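Local coordinates for pre-crRNA processing endonuclease (Streptococcus mutans, PDB 4R0J), which probably cleaves CRISPR precursor transcripts into CRISPR RNAs, as a Cas5 endonuclease of subtype I-C in bacterial defence against mobile genetic elements, at residues L5-N10 / H104-E109; Y12-G17 / L149-S154; N59-V64 / Y99-H104. All coordinates share one frame; numbering follows the deposited sequence. Where two conformers were deposited one is given.

Interaction 1: L5-N10 / H104-E109; sequences LYRSRN and HFIWNE
Tyr6 lays its ring over the pyrrole part of the Trp107 indole in an offset stack, the two centroids 4.4 Å apart and the planes at 14°. The closest approach brings Tyr6 CD2 within 3.4 Å of Trp107 CE2, near the rim of both rings. In its own plane the same tyrosine ring meets Phe105, with Tyr6 OH 3.4 Å from Phe105 CE1. One face of Phe105 is in turn occupied by Ser8, whose CB stands 3.5 Å from the centroid of the Phe105 ring, almost on the ring normal, in a CH-pi contact.

A second flat pair lies farther along. The guanidinium of Arg7 rests on the His104 imidazole, centres 3.5 Å apart and planes at 24°. Arg7 NH2 comes close to His104 ND1, but over the ring rather than along a bonding direction, and no hydrogen bond results. The extended Arg7 chain lets NH1 and NH2 both grip Asn10 OD1 end-on, which fixes the rotation of the guanidinium. Water 2 gives a hydrogen to that same oxygen and also bonds His104 ND1.

Backbone pairing is limited to Ser8. Its N donates to Phe105 O at 2.8 Å, whereas Phe105 N turns to the side-chain oxygen, Ser8 OG, also at 2.8 Å. With chi1 at 76°, OG sits between the backbone N and carbonyl carbon, where it can accept this bond and donate a hydrogen bond to Arg9 O. Water 1 joins Tyr6 O to Trp107 N.

The irregular N-terminal segment thus runs roughly antiparallel to the end of strand 97-107, just before the chain enters strand 11-17. Helix 120-132 packs on Tyr6, Phe105 and Trp107, its Glu124 accepting from Tyr6 OH, while strand 57-66 borders the other edge of strand 97-107.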
loop_
_atom_site.group_PDB
_atom_site.type_symbol
_atom_site.label_atom_id
_atom_site.label_comp_id
_atom_site.label_asym_id
_atom_site.label_seq_id
_atom_site.Cartn_x
_atom_site.Cartn_y
_atom_site.Cartn_z
ATOM N N LEU A 5 -20.780 -7.939 5.799
ATOM C CA LEU A 5 -20.009 -8.991 5.156
ATOM C C LEU A 5 -18.775 -9.265 6.000
ATOM O O LEU A 5 -18.352 -8.409 6.784
ATOM C CB LEU A 5 -19.614 -8.579 3.737
ATOM C CG LEU A 5 -20.779 -8.427 2.753
ATOM C CD1 LEU A 5 -20.270 -8.136 1.352
ATOM C CD2 LEU A 5 -21.685 -9.661 2.762
ATOM N N TYR A 6 -18.217 -10.461 5.870
ATOM C CA TYR A 6 -17.012 -10.799 6.609
ATOM C C TYR A 6 -15.907 -9.776 6.360
ATOM O O TYR A 6 -15.704 -9.323 5.237
ATOM C CB TYR A 6 -16.493 -12.205 6.248
ATOM C CG TYR A 6 -15.125 -12.435 6.840
ATOM C CD1 TYR A 6 -14.977 -12.812 8.174
ATOM C CD2 TYR A 6 -13.977 -12.224 6.082
ATOM C CE1 TYR A 6 -13.719 -12.980 8.731
ATOM C CE2 TYR A 6 -12.725 -12.392 6.627
ATOM C CZ TYR A 6 -12.600 -12.769 7.949
ATOM O OH TYR A 6 -11.340 -12.940 8.470
ATOM N N ARG A 7 -15.194 -9.428 7.423
ATOM C CA ARG A 7 -14.052 -8.543 7.351
ATOM C C ARG A 7 -13.101 -9.062 8.419
ATOM O O ARG A 7 -13.523 -9.355 9.538
ATOM C CB ARG A 7 -14.518 -7.125 7.699
ATOM C CG ARG A 7 -13.520 -5.997 7.502
ATOM C CD ARG A 7 -14.113 -4.730 8.106
ATOM N NE ARG A 7 -13.335 -3.511 7.850
ATOM C CZ ARG A 7 -12.252 -3.157 8.537
ATOM N NH1 ARG A 7 -11.790 -3.941 9.505
ATOM N NH2 ARG A 7 -11.618 -2.026 8.244
ATOM N N SER A 8 -11.825 -9.188 8.090
ATOM C CA SER A 8 -10.840 -9.567 9.091
ATOM C C SER A 8 -10.642 -8.425 10.089
ATOM O O SER A 8 -11.122 -7.301 9.887
ATOM C CB SER A 8 -9.493 -9.866 8.430
ATOM O OG SER A 8 -8.821 -8.665 8.055
ATOM N N ARG A 9 -9.936 -8.742 11.168
ATOM C CA ARG A 9 -9.494 -7.687 12.064
ATOM C C ARG A 9 -8.574 -6.724 11.310
ATOM O O ARG A 9 -8.058 -7.019 10.235
ATOM C CB ARG A 9 -8.791 -8.261 13.296
ATOM C CG ARG A 9 -7.403 -8.819 13.036
ATOM C CD ARG A 9 -6.731 -9.203 14.342
ATOM N NE ARG A 9 -5.363 -9.690 14.168
ATOM C CZ ARG A 9 -4.283 -8.912 14.109
ATOM N NH1 ARG A 9 -4.394 -7.588 14.189
ATOM N NH2 ARG A 9 -3.085 -9.462 13.966
ATOM N N ASN A 10 -8.430 -5.512 11.848
ATOM C CA ASN A 10 -7.476 -4.598 11.247
ATOM C C ASN A 10 -6.091 -5.138 11.567
ATOM O O ASN A 10 -5.839 -5.593 12.693
ATOM C CB ASN A 10 -7.623 -3.187 11.824
ATOM C CG ASN A 10 -8.784 -2.426 11.218
ATOM O OD1 ASN A 10 -8.994 -2.453 10.003
ATOM N ND2 ASN A 10 -9.543 -1.733 12.063
ATOM N N HIS A 104 -7.010 -4.699 6.081
ATOM C CA HIS A 104 -7.784 -5.851 6.506
ATOM C C HIS A 104 -8.035 -6.648 5.251
ATOM O O HIS A 104 -7.679 -6.208 4.161
ATOM C CB HIS A 104 -9.112 -5.420 7.134
ATOM C CG HIS A 104 -10.033 -4.704 6.190
ATOM N ND1 HIS A 104 -10.024 -3.332 6.032
ATOM C CD2 HIS A 104 -11.005 -5.172 5.368
ATOM C CE1 HIS A 104 -10.946 -2.988 5.147
ATOM N NE2 HIS A 104 -11.558 -4.086 4.731
ATOM N N PHE A 105 -8.629 -7.828 5.400
ATOM C CA PHE A 105 -9.055 -8.561 4.215
ATOM C C PHE A 105 -10.529 -8.937 4.271
ATOM O O PHE A 105 -11.149 -8.949 5.341
ATOM C CB PHE A 105 -8.159 -9.776 3.893
ATOM C CG PHE A 105 -8.111 -10.840 4.963
ATOM C CD1 PHE A 105 -9.091 -11.834 5.038
ATOM C CD2 PHE A 105 -7.041 -10.903 5.846
ATOM C CE1 PHE A 105 -9.027 -12.839 6.005
ATOM C CE2 PHE A 105 -6.964 -11.903 6.805
ATOM C CZ PHE A 105 -7.958 -12.881 6.882
ATOM N N ILE A 106 -11.084 -9.177 3.087
ATOM C CA ILE A 106 -12.464 -9.590 2.929
ATOM C C ILE A 106 -12.429 -10.769 1.960
ATOM O O ILE A 106 -11.422 -10.985 1.288
ATOM C CB ILE A 106 -13.311 -8.463 2.315
ATOM C CG1 ILE A 106 -12.763 -8.071 0.942
ATOM C CG2 ILE A 106 -13.348 -7.222 3.255
ATOM C CD1 ILE A 106 -13.653 -7.090 0.181
ATOM N N TRP A 107 -13.525 -11.504 1.861
ATOM C CA TRP A 107 -13.580 -12.605 0.902
ATOM C C TRP A 107 -13.699 -12.037 -0.511
ATOM O O TRP A 107 -14.371 -11.033 -0.736
ATOM C CB TRP A 107 -14.745 -13.559 1.197
ATOM C CG TRP A 107 -14.712 -14.193 2.563
ATOM C CD1 TRP A 107 -15.764 -14.346 3.414
ATOM C CD2 TRP A 107 -13.570 -14.743 3.236
ATOM N NE1 TRP A 107 -15.357 -14.966 4.572
ATOM C CE2 TRP A 107 -14.008 -15.208 4.495
ATOM C CE3 TRP A 107 -12.215 -14.879 2.901
ATOM C CZ2 TRP A 107 -13.151 -15.812 5.414
ATOM C CZ3 TRP A 107 -11.362 -15.477 3.815
ATOM C CH2 TRP A 107 -11.834 -15.935 5.056
ATOM N N ASN A 108 -13.039 -12.686 -1.462
ATOM C CA ASN A 108 -13.025 -12.230 -2.840
ATOM C C ASN A 108 -14.318 -12.630 -3.551
ATOM O O ASN A 108 -14.509 -13.792 -3.890
ATOM C CB ASN A 108 -11.798 -12.828 -3.539
ATOM C CG ASN A 108 -11.636 -12.359 -4.971
ATOM O OD1 ASN A 108 -12.514 -11.706 -5.540
ATOM N ND2 ASN A 108 -10.501 -12.711 -5.571
ATOM N N GLU A 109 -15.212 -11.667 -3.761
ATOM C CA GLU A 109 -16.498 -11.946 -4.390
ATOM C C GLU A 109 -16.337 -12.551 -5.781
ATOM O O GLU A 109 -17.223 -13.246 -6.264
ATOM C CB GLU A 109 -17.352 -10.680 -4.475
ATOM C CG GLU A 109 -16.830 -9.637 -5.453
ATOM C CD GLU A 109 -17.685 -8.378 -5.478
ATOM O OE1 GLU A 109 -18.896 -8.471 -5.180
ATOM O OE2 GLU A 109 -17.144 -7.293 -5.788
HETATM O O HOH W 1 -16.183 -10.638 2.843
HETATM O O HOH W 2 -8.202 -1.669 7.467
#

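Interaction 2: Y12-G17 / L149-S154; sequences YARIRG and LVDEIS
Arg14 and Asp151 face each other as a hydrogen-bonded antiparallel pair and are joined again through their side chains. The salt bridge is side-on and bidentate: Arg14 NE donates to Asp151 OD1 at 3.0 Å and Arg14 NH2 to Asp151 OD2 at 2.6 Å. Both oxygens use syn lone pairs, and the guanidinium and carboxylate planes are only 13° apart. A bend at chi3 (52°) in the arginine brings NE and NH2 to the carboxylate. Ile153 CG2 lies over the centre of one guanidinium face, and Arg16 NH2 approaches the opposite face.

The other face of the sheet is tightly packed. Ile15 and Val150 lie side by side, Ile15 CD1 only 3.2 Å from Val150 CG2, closer than usual for two methyl groups, with Ala13 beside them. Towards Tyr12 and Ile153 the pairing weakens: Ile153 N still reaches Tyr12 O, but at 3.2 Å and from well above the carbonyl plane, and water 3 connects Tyr12 N to Glu152 OE2. Arg16 and Leu149, by contrast, form the exposed, loosely packed end, where reciprocal backbone bonds do most of the joining.

Strand 11-17 lies between strands 147-152 and 97-107 in the large antiparallel sheet. Helix 120-132 packs against Ala13 and Glu152, with Arg132 bridging to the glutamate, and Ser154 caps helix 155-160.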
loop_
_atom_site.group_PDB
_atom_site.type_symbol
_atom_site.label_atom_id
_atom_site.label_comp_id
_atom_site.label_asym_id
_atom_site.label_seq_id
_atom_site.Cartn_x
_atom_site.Cartn_y
_atom_site.Cartn_z
ATOM N N TYR A 12 -1.834 -4.187 11.273
ATOM C CA TYR A 12 -0.928 -3.052 11.179
ATOM C C TYR A 12 0.492 -3.513 10.899
ATOM O O TYR A 12 1.038 -4.350 11.622
ATOM C CB TYR A 12 -0.968 -2.234 12.471
ATOM C CG TYR A 12 -2.364 -1.814 12.878
ATOM C CD1 TYR A 12 -3.169 -2.659 13.625
ATOM C CD2 TYR A 12 -2.880 -0.578 12.504
ATOM C CE1 TYR A 12 -4.444 -2.291 13.996
ATOM C CE2 TYR A 12 -4.164 -0.197 12.876
ATOM C CZ TYR A 12 -4.939 -1.062 13.614
ATOM O OH TYR A 12 -6.211 -0.720 13.988
ATOM N N ALA A 13 1.091 -2.929 9.871
ATOM C CA ALA A 13 2.443 -3.272 9.460
ATOM C C ALA A 13 3.295 -2.025 9.338
ATOM O O ALA A 13 2.830 -0.981 8.882
ATOM C CB ALA A 13 2.419 -4.006 8.136
ATOM N N ARG A 14 4.547 -2.144 9.755
ATOM C CA ARG A 14 5.537 -1.105 9.505
ATOM C C ARG A 14 6.463 -1.549 8.366
ATOM O O ARG A 14 7.004 -2.654 8.386
ATOM C CB ARG A 14 6.322 -0.796 10.779
ATOM C CG ARG A 14 7.488 0.142 10.555
ATOM C CD ARG A 14 8.115 0.576 11.856
ATOM N NE ARG A 14 8.456 -0.558 12.700
ATOM C CZ ARG A 14 8.547 -0.498 14.026
ATOM N NH1 ARG A 14 8.319 0.649 14.660
ATOM N NH2 ARG A 14 8.863 -1.585 14.720
ATOM N N ILE A 15 6.625 -0.682 7.368
ATOM C CA ILE A 15 7.463 -0.961 6.200
ATOM C C ILE A 15 8.585 0.052 6.159
ATOM O O ILE A 15 8.326 1.258 6.200
ATOM C CB ILE A 15 6.661 -0.763 4.882
ATOM C CG1 ILE A 15 5.248 -1.356 4.981
ATOM C CG2 ILE A 15 7.457 -1.273 3.689
ATOM C CD1 ILE A 15 5.214 -2.818 5.251
ATOM N N ARG A 16 9.827 -0.424 6.083
ATOM C CA ARG A 16 10.983 0.466 6.003
ATOM C C ARG A 16 11.831 0.141 4.781
ATOM O O ARG A 16 11.918 -1.017 4.361
ATOM C CB ARG A 16 11.846 0.339 7.259
ATOM C CG ARG A 16 11.222 0.925 8.519
ATOM C CD ARG A 16 12.010 0.442 9.733
ATOM N NE ARG A 16 11.537 1.054 10.969
ATOM C CZ ARG A 16 11.868 0.628 12.183
ATOM N NH1 ARG A 16 12.674 -0.418 12.322
ATOM N NH2 ARG A 16 11.389 1.241 13.257
ATOM N N GLY A 17 12.476 1.155 4.221
ATOM C CA GLY A 17 13.353 0.929 3.085
ATOM C C GLY A 17 14.351 2.042 2.919
ATOM O O GLY A 17 14.050 3.202 3.204
ATOM N N LEU A 149 11.549 -3.777 4.370
ATOM C CA LEU A 149 11.568 -4.581 5.576
ATOM C C LEU A 149 10.232 -4.374 6.277
ATOM O O LEU A 149 9.843 -3.244 6.568
ATOM C CB LEU A 149 12.712 -4.133 6.479
ATOM C CG LEU A 149 13.199 -5.094 7.557
ATOM C CD1 LEU A 149 13.784 -6.342 6.918
ATOM C CD2 LEU A 149 14.228 -4.397 8.439
ATOM N N VAL A 150 9.532 -5.471 6.530
ATOM C CA VAL A 150 8.214 -5.424 7.148
ATOM C C VAL A 150 8.277 -5.985 8.550
ATOM O O VAL A 150 8.893 -7.027 8.777
ATOM C CB VAL A 150 7.202 -6.278 6.349
ATOM C CG1 VAL A 150 5.970 -6.582 7.191
ATOM C CG2 VAL A 150 6.825 -5.596 5.048
ATOM N N ASP A 151 7.653 -5.300 9.502
ATOM C CA ASP A 151 7.420 -5.903 10.810
ATOM C C ASP A 151 6.033 -5.532 11.343
ATOM O O ASP A 151 5.400 -4.602 10.839
ATOM C CB ASP A 151 8.550 -5.585 11.804
ATOM C CG ASP A 151 8.565 -4.133 12.253
ATOM O OD1 ASP A 151 8.513 -3.230 11.393
ATOM O OD2 ASP A 151 8.655 -3.900 13.482
ATOM N N GLU A 152 5.536 -6.291 12.312
ATOM C CA GLU A 152 4.197 -6.032 12.827
ATOM C C GLU A 152 4.239 -4.980 13.921
ATOM O O GLU A 152 5.142 -4.973 14.757
ATOM C CB GLU A 152 3.527 -7.312 13.350
ATOM C CG GLU A 152 2.030 -7.125 13.650
ATOM C CD GLU A 152 1.325 -8.403 14.096
ATOM O OE1 GLU A 152 1.766 -9.010 15.098
ATOM O OE2 GLU A 152 0.321 -8.795 13.449
ATOM N N ILE A 153 3.266 -4.077 13.897
ATOM C CA ILE A 153 3.084 -3.142 14.998
ATOM C C ILE A 153 1.679 -3.297 15.558
ATOM O O ILE A 153 0.799 -3.846 14.901
ATOM C CB ILE A 153 3.292 -1.693 14.556
ATOM C CG1 ILE A 153 2.389 -1.366 13.368
ATOM C CG2 ILE A 153 4.749 -1.450 14.202
ATOM C CD1 ILE A 153 2.359 0.112 13.016
ATOM N N SER A 154 1.478 -2.809 16.776
ATOM C CA SER A 154 0.173 -2.853 17.420
ATOM C C SER A 154 -0.652 -1.649 16.981
ATOM O O SER A 154 -0.112 -0.688 16.441
ATOM C CB SER A 154 0.338 -2.816 18.934
ATOM O OG SER A 154 0.791 -1.542 19.350
HETATM O O HOH W 3 -1.317 -6.209 13.154
#

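Interaction 3: N59-V64 / Y99-H104; sequences NVITEV and YLVKFH
Thr62 and Glu63 both face Lys102 in a classic beta bulge, which shifts the register of two antiparallel strands by one residue. The carbonyl of Lys102 takes the N-H groups of both bulged residues: Thr62 N donates to Lys102 O at 3.0 Å, and Glu63 N adds a weak bond to the same oxygen at 3.4 Å. Lys102 N answers with an almost straight bond to Glu63 O, 2.9 Å long. Before the bulge the pairing is regular, Val60 and His104 exchanging bonds in both directions, with Val60 N only 2.7 Å from His104 O.

The polar side chains find partners mainly through water or neighbouring strands and helices. Thr62 OG1 is a further partner of water 2 and also bonds water 4, which accepts a weak bond from Lys102 NZ. The carboxylate of Glu63 does not touch that ammonium; it forms a salt bridge with Lys204 and accepts from Tyr158. Asn59 ND2 is satisfied by Asp49 and the carbonyl of Tyr52, whereas Asn59 OD1 is buried without a partner in the model.

Ile61, Val64, Val101 and Phe103 share the apolar face, where helix 41-51 packs on Ile61 and Phe103, and helix 120-132 on Phe103. Beyond the bulge, Val64 CG2 touches both Tyr99 CB and Val101 CG2. On the opposite face Val60 sits alongside His104, its CB over the imidazole in a CH-pi contact 3.8 Å from the ring centroid, while Thr62 CG2 comes in at the ring edge, 3.5 Å from His104 CE1.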
loop_
_atom_site.group_PDB
_atom_site.type_symbol
_atom_site.label_atom_id
_atom_site.label_comp_id
_atom_site.label_asym_id
_atom_site.label_seq_id
_atom_site.Cartn_x
_atom_site.Cartn_y
_atom_site.Cartn_z
ATOM N N ASN A 59 -7.006 -8.282 0.003
ATOM C CA ASN A 59 -6.454 -7.333 0.957
ATOM C C ASN A 59 -6.949 -5.941 0.617
ATOM O O ASN A 59 -6.964 -5.551 -0.553
ATOM C CB ASN A 59 -4.932 -7.360 0.926
ATOM C CG ASN A 59 -4.370 -8.585 1.590
ATOM O OD1 ASN A 59 -4.881 -9.035 2.612
ATOM N ND2 ASN A 59 -3.330 -9.150 0.999
ATOM N N VAL A 60 -7.368 -5.213 1.641
ATOM C CA VAL A 60 -7.939 -3.881 1.475
ATOM C C VAL A 60 -7.134 -2.933 2.339
ATOM O O VAL A 60 -7.171 -3.009 3.555
ATOM C CB VAL A 60 -9.423 -3.841 1.890
ATOM C CG1 VAL A 60 -10.004 -2.440 1.679
ATOM C CG2 VAL A 60 -10.226 -4.879 1.103
ATOM N N ILE A 61 -6.370 -2.065 1.688
ATOM C CA ILE A 61 -5.540 -1.095 2.392
ATOM C C ILE A 61 -6.405 0.126 2.640
ATOM O O ILE A 61 -6.956 0.701 1.701
ATOM C CB ILE A 61 -4.313 -0.715 1.539
ATOM C CG1 ILE A 61 -3.311 -1.880 1.465
ATOM C CG2 ILE A 61 -3.619 0.510 2.113
ATOM C CD1 ILE A 61 -3.773 -3.073 0.661
ATOM N N THR A 62 -6.559 0.505 3.903
ATOM C CA THR A 62 -7.422 1.645 4.225
ATOM C C THR A 62 -6.692 2.947 4.576
ATOM O O THR A 62 -7.244 4.028 4.352
ATOM C CB THR A 62 -8.450 1.306 5.328
ATOM O OG1 THR A 62 -7.769 0.986 6.547
ATOM C CG2 THR A 62 -9.317 0.121 4.900
ATOM N N GLU A 63 -5.490 2.857 5.143
ATOM C CA GLU A 63 -4.744 4.069 5.538
ATOM C C GLU A 63 -3.244 3.796 5.590
ATOM O O GLU A 63 -2.819 2.682 5.896
ATOM C CB GLU A 63 -5.221 4.594 6.904
ATOM C CG GLU A 63 -4.763 6.021 7.255
ATOM C CD GLU A 63 -5.278 6.495 8.608
ATOM O OE1 GLU A 63 -5.026 5.811 9.623
ATOM O OE2 GLU A 63 -5.939 7.555 8.656
ATOM N N VAL A 64 -2.442 4.807 5.278
ATOM C CA VAL A 64 -1.005 4.706 5.474
ATOM C C VAL A 64 -0.520 5.954 6.209
ATOM O O VAL A 64 -1.050 7.048 6.004
ATOM C CB VAL A 64 -0.222 4.527 4.142
ATOM C CG1 VAL A 64 -0.405 5.731 3.210
ATOM C CG2 VAL A 64 1.261 4.293 4.417
ATOM N N TYR A 99 6.737 3.576 6.429
ATOM C CA TYR A 99 5.290 3.691 6.329
ATOM C C TYR A 99 4.650 2.765 7.340
ATOM O O TYR A 99 5.146 1.668 7.589
ATOM C CB TYR A 99 4.813 3.331 4.908
ATOM C CG TYR A 99 5.534 4.125 3.859
ATOM C CD1 TYR A 99 5.323 5.496 3.744
ATOM C CD2 TYR A 99 6.430 3.520 2.992
ATOM C CE1 TYR A 99 5.993 6.249 2.806
ATOM C CE2 TYR A 99 7.111 4.265 2.045
ATOM C CZ TYR A 99 6.872 5.627 1.945
ATOM O OH TYR A 99 7.540 6.370 1.014
ATOM N N LEU A 100 3.577 3.238 7.954
ATOM C CA LEU A 100 2.733 2.397 8.793
ATOM C C LEU A 100 1.445 2.170 8.015
ATOM O O LEU A 100 0.803 3.125 7.570
ATOM C CB LEU A 100 2.445 3.088 10.123
ATOM C CG LEU A 100 3.630 3.753 10.833
ATOM C CD1 LEU A 100 3.173 4.422 12.143
ATOM C CD2 LEU A 100 4.748 2.739 11.091
ATOM N N VAL A 101 1.076 0.906 7.830
ATOM C CA VAL A 101 -0.070 0.577 6.993
ATOM C C VAL A 101 -1.163 -0.108 7.798
ATOM O O VAL A 101 -0.896 -1.017 8.582
ATOM C CB VAL A 101 0.327 -0.326 5.817
ATOM C CG1 VAL A 101 -0.889 -0.583 4.946
ATOM C CG2 VAL A 101 1.420 0.348 4.994
ATOM N N LYS A 102 -2.391 0.363 7.613
ATOM C CA LYS A 102 -3.560 -0.255 8.231
ATOM C C LYS A 102 -4.378 -0.924 7.133
ATOM O O LYS A 102 -4.722 -0.297 6.120
ATOM C CB LYS A 102 -4.390 0.804 8.953
ATOM C CG LYS A 102 -5.698 0.304 9.541
ATOM C CD LYS A 102 -6.484 1.441 10.209
ATOM C CE LYS A 102 -7.861 0.970 10.653
ATOM N NZ LYS A 102 -8.664 2.093 11.243
ATOM N N PHE A 103 -4.679 -2.203 7.322
ATOM C CA PHE A 103 -5.369 -2.954 6.289
ATOM C C PHE A 103 -6.155 -4.103 6.898
ATOM O O PHE A 103 -5.998 -4.438 8.076
ATOM C CB PHE A 103 -4.384 -3.473 5.225
ATOM C CG PHE A 103 -3.447 -4.535 5.723
ATOM C CD1 PHE A 103 -2.315 -4.202 6.450
ATOM C CD2 PHE A 103 -3.704 -5.877 5.457
ATOM C CE1 PHE A 103 -1.450 -5.192 6.905
ATOM C CE2 PHE A 103 -2.842 -6.869 5.911
ATOM C CZ PHE A 103 -1.716 -6.525 6.628
ATOM N N HIS A 104 -7.010 -4.699 6.081
ATOM C CA HIS A 104 -7.784 -5.851 6.506
ATOM C C HIS A 104 -8.035 -6.648 5.251
ATOM O O HIS A 104 -7.679 -6.208 4.161
ATOM C CB HIS A 104 -9.112 -5.420 7.134
ATOM C CG HIS A 104 -10.033 -4.704 6.190
ATOM N ND1 HIS A 104 -10.024 -3.332 6.032
ATOM C CD2 HIS A 104 -11.005 -5.172 5.368
ATOM C CE1 HIS A 104 -10.946 -2.988 5.147
ATOM N NE2 HIS A 104 -11.558 -4.086 4.731
HETATM O O HOH W 2 -8.202 -1.669 7.467
HETATM O O HOH W 4 -9.188 2.700 8.077
#

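All three interactions reach the large antiparallel sheet, in which strands 147-152, 11-17, 97-107 and 57-66 are successive neighbours; interaction 1 does so through a non-strand segment lying on the end of strand 97-107. Interactions 1 and 3 share that strand and His104, their centres about 13 Å apart; interactions 2 and 3 are about 11 Å apart, linked by backbone contacts of Ala13 with Val101 and Ile15 with Tyr99. Interactions 1 and 2, about 20 Å apart, meet at a long, weak ion pair of Arg9 and Glu152. Along the chain interaction 3 is nested inside both others, whereas the segments of 1 and 2 alternate. Segment 5-10 thus continues the pairing of strand 11-17 along strand 97-107, while interaction 3 lies near the chain's centre.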